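Ice-binding protein (Flavobacteriaceae bacterium, PDB 5UYT) probably binds ice crystals and so gives its cold-dwelling Antarctic bacterium antifreeze activity. Local coordinates at residues Val214-Phe227 / Ser271-Tyr285. Sequence-based numbering, arbitrary orientation. Where two conformers were deposited one is given.
Sequences VAPNLGTVVCYTIF and STAQAALDLNNAYTY
Ala275 sets its methyl over one face of the Phe227 ring, a CH-pi contact with CB 4.0 Å from the ring centroid and nearer the ring's margin than its centre. Around the ring's border, level with it, lie CD2 of Leu279 and CB of Thr272. A chi1 of 176° swings the ring away from its strand, so that CZ comes up to the backbone of the helix at Thr272 O and Ala276 N. Tyr224 touches the same methyl through CE2, while Val221 reaches it with CG2; alanine suits a spot where three larger side chains converge. At the edge of the Tyr224 ring, its OH shares a 2.7 Å hydrogen bond with Ser271 OG, and His265 packs against the ring from elsewhere in the chain.

Farther along the helix, Asp278 OD2 accepts the backbone N of Thr220, the first residue of the 3-10 segment 220-223, at 2.9 Å. The bond is nearly straight (173°), and Thr220 N comes from the anti side, tilted out of the carboxylate plane. Thr220 OG1 lies 3.1 Å from the same OD2. Weak bonds from Gln274 NE2 add to the grip. Gly219 fits beside this carboxylate, since a CB there would clash with OD2. A water then joins Asn217 O to Asp278 O.

At the other end, Tyr285 OH donates to Val214 O at 2.6 Å, from above the carbonyl plane, and Pro216 CB touches the ring at CD2. A leucine in place of Tyr285 would probably leave Val214 O without this donor and free the loop around Val214 to move. Leu218 CD2 meets Ala282, whose small methyl admits the chain closely.

Segment 214-227 thus runs along helix 270-288 in the opposite direction, and the helix flanks the strands of a right-handed beta-helix, the beta-solenoid characteristic of this family.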
# COMPACT_ATOMS: atom_id res chain seq x y z
N VAL A 214 -1.87 7.76 -15.09
CA VAL A 214 -1.47 9.11 -15.51
C VAL A 214 -2.19 10.13 -14.63
O VAL A 214 -3.41 10.04 -14.46
CB VAL A 214 -1.81 9.35 -17.00
CG1 VAL A 214 -1.54 10.80 -17.40
CG2 VAL A 214 -1.01 8.40 -17.86
N ALA A 215 -1.41 11.05 -14.05
CA ALA A 215 -1.91 12.13 -13.17
C ALA A 215 -2.88 13.03 -13.93
O ALA A 215 -2.71 13.22 -15.15
CB ALA A 215 -0.74 12.96 -12.63
N PRO A 216 -3.88 13.60 -13.23
CA PRO A 216 -4.75 14.55 -13.91
C PRO A 216 -4.00 15.84 -14.24
O PRO A 216 -3.07 16.23 -13.50
CB PRO A 216 -5.81 14.87 -12.86
CG PRO A 216 -5.07 14.71 -11.54
CD PRO A 216 -4.27 13.46 -11.81
N ASN A 217 -4.40 16.48 -15.32
CA ASN A 217 -3.95 17.82 -15.57
C ASN A 217 -4.82 18.72 -14.70
O ASN A 217 -6.04 18.76 -14.86
CB ASN A 217 -4.09 18.15 -17.05
CG ASN A 217 -3.75 19.61 -17.36
OD1 ASN A 217 -3.18 20.33 -16.56
ND2 ASN A 217 -4.10 20.02 -18.57
N LEU A 218 -4.19 19.39 -13.73
CA LEU A 218 -4.94 20.35 -12.89
C LEU A 218 -5.18 21.72 -13.57
O LEU A 218 -5.92 22.55 -13.02
CB LEU A 218 -4.27 20.54 -11.53
CG LEU A 218 -4.15 19.27 -10.67
CD1 LEU A 218 -3.41 19.62 -9.38
CD2 LEU A 218 -5.51 18.67 -10.36
N GLY A 219 -4.58 21.97 -14.75
CA GLY A 219 -4.64 23.33 -15.32
C GLY A 219 -4.30 24.42 -14.29
O GLY A 219 -3.32 24.30 -13.54
N THR A 220 -5.11 25.49 -14.25
CA THR A 220 -4.77 26.66 -13.43
C THR A 220 -5.02 26.41 -11.94
O THR A 220 -4.47 27.11 -11.09
CB THR A 220 -5.52 27.94 -13.86
OG1 THR A 220 -6.92 27.76 -13.60
CG2 THR A 220 -5.32 28.25 -15.35
N VAL A 221 -5.80 25.38 -11.62
CA VAL A 221 -6.07 25.09 -10.21
C VAL A 221 -4.81 24.56 -9.47
O VAL A 221 -4.76 24.55 -8.22
CB VAL A 221 -7.40 24.29 -10.04
CG1 VAL A 221 -7.13 22.81 -9.93
CG2 VAL A 221 -8.12 24.76 -8.76
N VAL A 222 -3.74 24.23 -10.23
CA VAL A 222 -2.42 23.93 -9.63
C VAL A 222 -1.87 25.13 -8.81
O VAL A 222 -1.07 24.95 -7.88
CB VAL A 222 -1.34 23.50 -10.68
CG1 VAL A 222 -0.77 24.69 -11.43
CG2 VAL A 222 -0.23 22.70 -10.01
N CYS A 223 -2.33 26.34 -9.14
CA CYS A 223 -1.92 27.54 -8.41
C CYS A 223 -2.74 27.84 -7.18
O CYS A 223 -2.41 28.78 -6.46
CB CYS A 223 -1.93 28.78 -9.34
SG CYS A 223 -0.67 28.63 -10.64
N TYR A 224 -3.79 27.05 -6.93
CA TYR A 224 -4.60 27.26 -5.73
C TYR A 224 -4.29 26.20 -4.69
O TYR A 224 -3.94 25.07 -5.03
CB TYR A 224 -6.08 27.20 -6.07
CG TYR A 224 -6.66 28.46 -6.66
CD1 TYR A 224 -7.41 29.33 -5.87
CD2 TYR A 224 -6.48 28.77 -8.01
CE1 TYR A 224 -7.94 30.49 -6.41
CE2 TYR A 224 -7.02 29.92 -8.56
CZ TYR A 224 -7.76 30.77 -7.75
OH TYR A 224 -8.31 31.89 -8.28
N THR A 225 -4.48 26.55 -3.43
CA THR A 225 -4.28 25.64 -2.35
C THR A 225 -5.60 25.33 -1.64
O THR A 225 -5.77 24.22 -1.15
CB THR A 225 -3.24 26.23 -1.38
OG1 THR A 225 -2.04 26.48 -2.13
CG2 THR A 225 -2.93 25.27 -0.22
N ILE A 226 -6.48 26.33 -1.52
CA ILE A 226 -7.81 26.13 -0.91
C ILE A 226 -8.79 26.80 -1.87
O ILE A 226 -8.68 28.02 -2.12
CB ILE A 226 -7.93 26.81 0.47
CG1 ILE A 226 -6.80 26.36 1.40
CG2 ILE A 226 -9.30 26.55 1.09
CD1 ILE A 226 -6.90 24.94 1.90
N PHE A 227 -9.70 26.02 -2.43
CA PHE A 227 -10.58 26.56 -3.48
C PHE A 227 -11.92 25.87 -3.51
O PHE A 227 -11.98 24.63 -3.46
CB PHE A 227 -9.89 26.46 -4.86
CG PHE A 227 -10.78 26.90 -5.99
CD1 PHE A 227 -10.96 28.26 -6.26
CD2 PHE A 227 -11.46 25.98 -6.79
CE1 PHE A 227 -11.80 28.68 -7.31
CE2 PHE A 227 -12.30 26.40 -7.84
CZ PHE A 227 -12.46 27.76 -8.09
N SER A 271 -9.84 34.53 -12.59
CA SER A 271 -9.01 33.43 -12.10
C SER A 271 -9.84 32.33 -11.41
O SER A 271 -9.62 31.15 -11.67
CB SER A 271 -7.92 33.95 -11.14
OG SER A 271 -7.21 32.87 -10.56
N THR A 272 -10.77 32.71 -10.54
CA THR A 272 -11.62 31.70 -9.89
C THR A 272 -12.52 31.00 -10.93
O THR A 272 -12.82 29.83 -10.78
CB THR A 272 -12.47 32.26 -8.72
OG1 THR A 272 -13.45 33.18 -9.22
CG2 THR A 272 -11.58 32.93 -7.66
N ALA A 273 -12.96 31.73 -11.97
CA ALA A 273 -13.81 31.13 -13.00
C ALA A 273 -13.04 30.05 -13.76
O ALA A 273 -13.58 28.95 -14.01
CB ALA A 273 -14.39 32.20 -13.95
N GLN A 274 -11.78 30.34 -14.10
CA GLN A 274 -10.94 29.39 -14.83
C GLN A 274 -10.55 28.21 -13.96
O GLN A 274 -10.53 27.05 -14.43
CB GLN A 274 -9.68 30.07 -15.41
CG GLN A 274 -8.80 29.13 -16.25
CD GLN A 274 -9.50 28.63 -17.51
OE1 GLN A 274 -10.19 29.37 -18.19
NE2 GLN A 274 -9.30 27.36 -17.83
N ALA A 275 -10.26 28.50 -12.68
CA ALA A 275 -9.98 27.44 -11.73
C ALA A 275 -11.19 26.49 -11.58
O ALA A 275 -11.01 25.28 -11.48
CB ALA A 275 -9.56 28.00 -10.38
N ALA A 276 -12.40 27.04 -11.53
CA ALA A 276 -13.59 26.18 -11.38
C ALA A 276 -13.75 25.21 -12.56
O ALA A 276 -14.09 24.04 -12.38
CB ALA A 276 -14.86 27.03 -11.22
N LEU A 277 -13.52 25.71 -13.77
CA LEU A 277 -13.60 24.85 -14.98
C LEU A 277 -12.56 23.73 -14.89
O LEU A 277 -12.84 22.55 -15.14
CB LEU A 277 -13.40 25.68 -16.26
CG LEU A 277 -14.54 26.66 -16.57
CD1 LEU A 277 -14.22 27.52 -17.80
CD2 LEU A 277 -15.87 25.94 -16.83
N ASP A 278 -11.35 24.11 -14.50
CA ASP A 278 -10.25 23.17 -14.46
C ASP A 278 -10.43 22.14 -13.33
O ASP A 278 -10.07 20.98 -13.50
CB ASP A 278 -8.93 23.90 -14.32
CG ASP A 278 -8.55 24.59 -15.60
OD1 ASP A 278 -9.14 24.26 -16.64
OD2 ASP A 278 -7.66 25.46 -15.58
N LEU A 279 -11.02 22.58 -12.22
CA LEU A 279 -11.35 21.66 -11.13
C LEU A 279 -12.37 20.62 -11.59
O LEU A 279 -12.19 19.43 -11.33
CB LEU A 279 -11.90 22.41 -9.91
CG LEU A 279 -12.28 21.56 -8.70
CD1 LEU A 279 -11.05 20.86 -8.14
CD2 LEU A 279 -12.84 22.48 -7.61
N ASN A 280 -13.44 21.04 -12.27
CA ASN A 280 -14.40 20.07 -12.78
C ASN A 280 -13.77 19.09 -13.75
O ASN A 280 -14.08 17.89 -13.71
CB ASN A 280 -15.58 20.77 -13.50
CG ASN A 280 -16.45 21.54 -12.54
OD1 ASN A 280 -16.29 21.45 -11.32
ND2 ASN A 280 -17.36 22.34 -13.08
N ASN A 281 -12.88 19.58 -14.61
CA ASN A 281 -12.22 18.68 -15.58
C ASN A 281 -11.38 17.62 -14.85
O ASN A 281 -11.44 16.42 -15.20
CB ASN A 281 -11.34 19.43 -16.57
CG ASN A 281 -12.11 20.34 -17.51
OD1 ASN A 281 -13.27 20.10 -17.85
ND2 ASN A 281 -11.43 21.40 -17.97
N ALA A 282 -10.63 18.04 -13.83
CA ALA A 282 -9.78 17.13 -13.06
C ALA A 282 -10.64 16.10 -12.30
O ALA A 282 -10.30 14.90 -12.26
CB ALA A 282 -8.89 17.91 -12.09
N TYR A 283 -11.74 16.55 -11.69
CA TYR A 283 -12.59 15.62 -10.96
C TYR A 283 -13.14 14.52 -11.89
O TYR A 283 -13.06 13.33 -11.58
CB TYR A 283 -13.74 16.36 -10.24
CG TYR A 283 -14.61 15.45 -9.40
CD1 TYR A 283 -14.30 15.21 -8.04
CD2 TYR A 283 -15.72 14.84 -9.93
CE1 TYR A 283 -15.10 14.37 -7.27
CE2 TYR A 283 -16.53 13.99 -9.18
CZ TYR A 283 -16.21 13.76 -7.86
OH TYR A 283 -17.05 12.93 -7.15
N THR A 284 -13.70 14.93 -13.03
CA THR A 284 -14.20 13.99 -14.02
C THR A 284 -13.12 13.02 -14.50
O THR A 284 -13.38 11.84 -14.66
CB THR A 284 -14.78 14.73 -15.23
OG1 THR A 284 -15.78 15.63 -14.74
CG2 THR A 284 -15.39 13.77 -16.26
N TYR A 285 -11.91 13.53 -14.73
CA TYR A 285 -10.80 12.67 -15.14
C TYR A 285 -10.52 11.60 -14.07
O TYR A 285 -10.37 10.41 -14.40
CB TYR A 285 -9.53 13.48 -15.44
CG TYR A 285 -8.32 12.60 -15.71
CD1 TYR A 285 -8.07 12.10 -16.99
CD2 TYR A 285 -7.44 12.24 -14.69
CE1 TYR A 285 -6.97 11.28 -17.25
CE2 TYR A 285 -6.34 11.41 -14.94
CZ TYR A 285 -6.10 10.95 -16.22
OH TYR A 285 -5.00 10.12 -16.48
O HOH W 1 -8.08 20.65 -15.14
O HOH W 2 -7.26 30.20 -12.66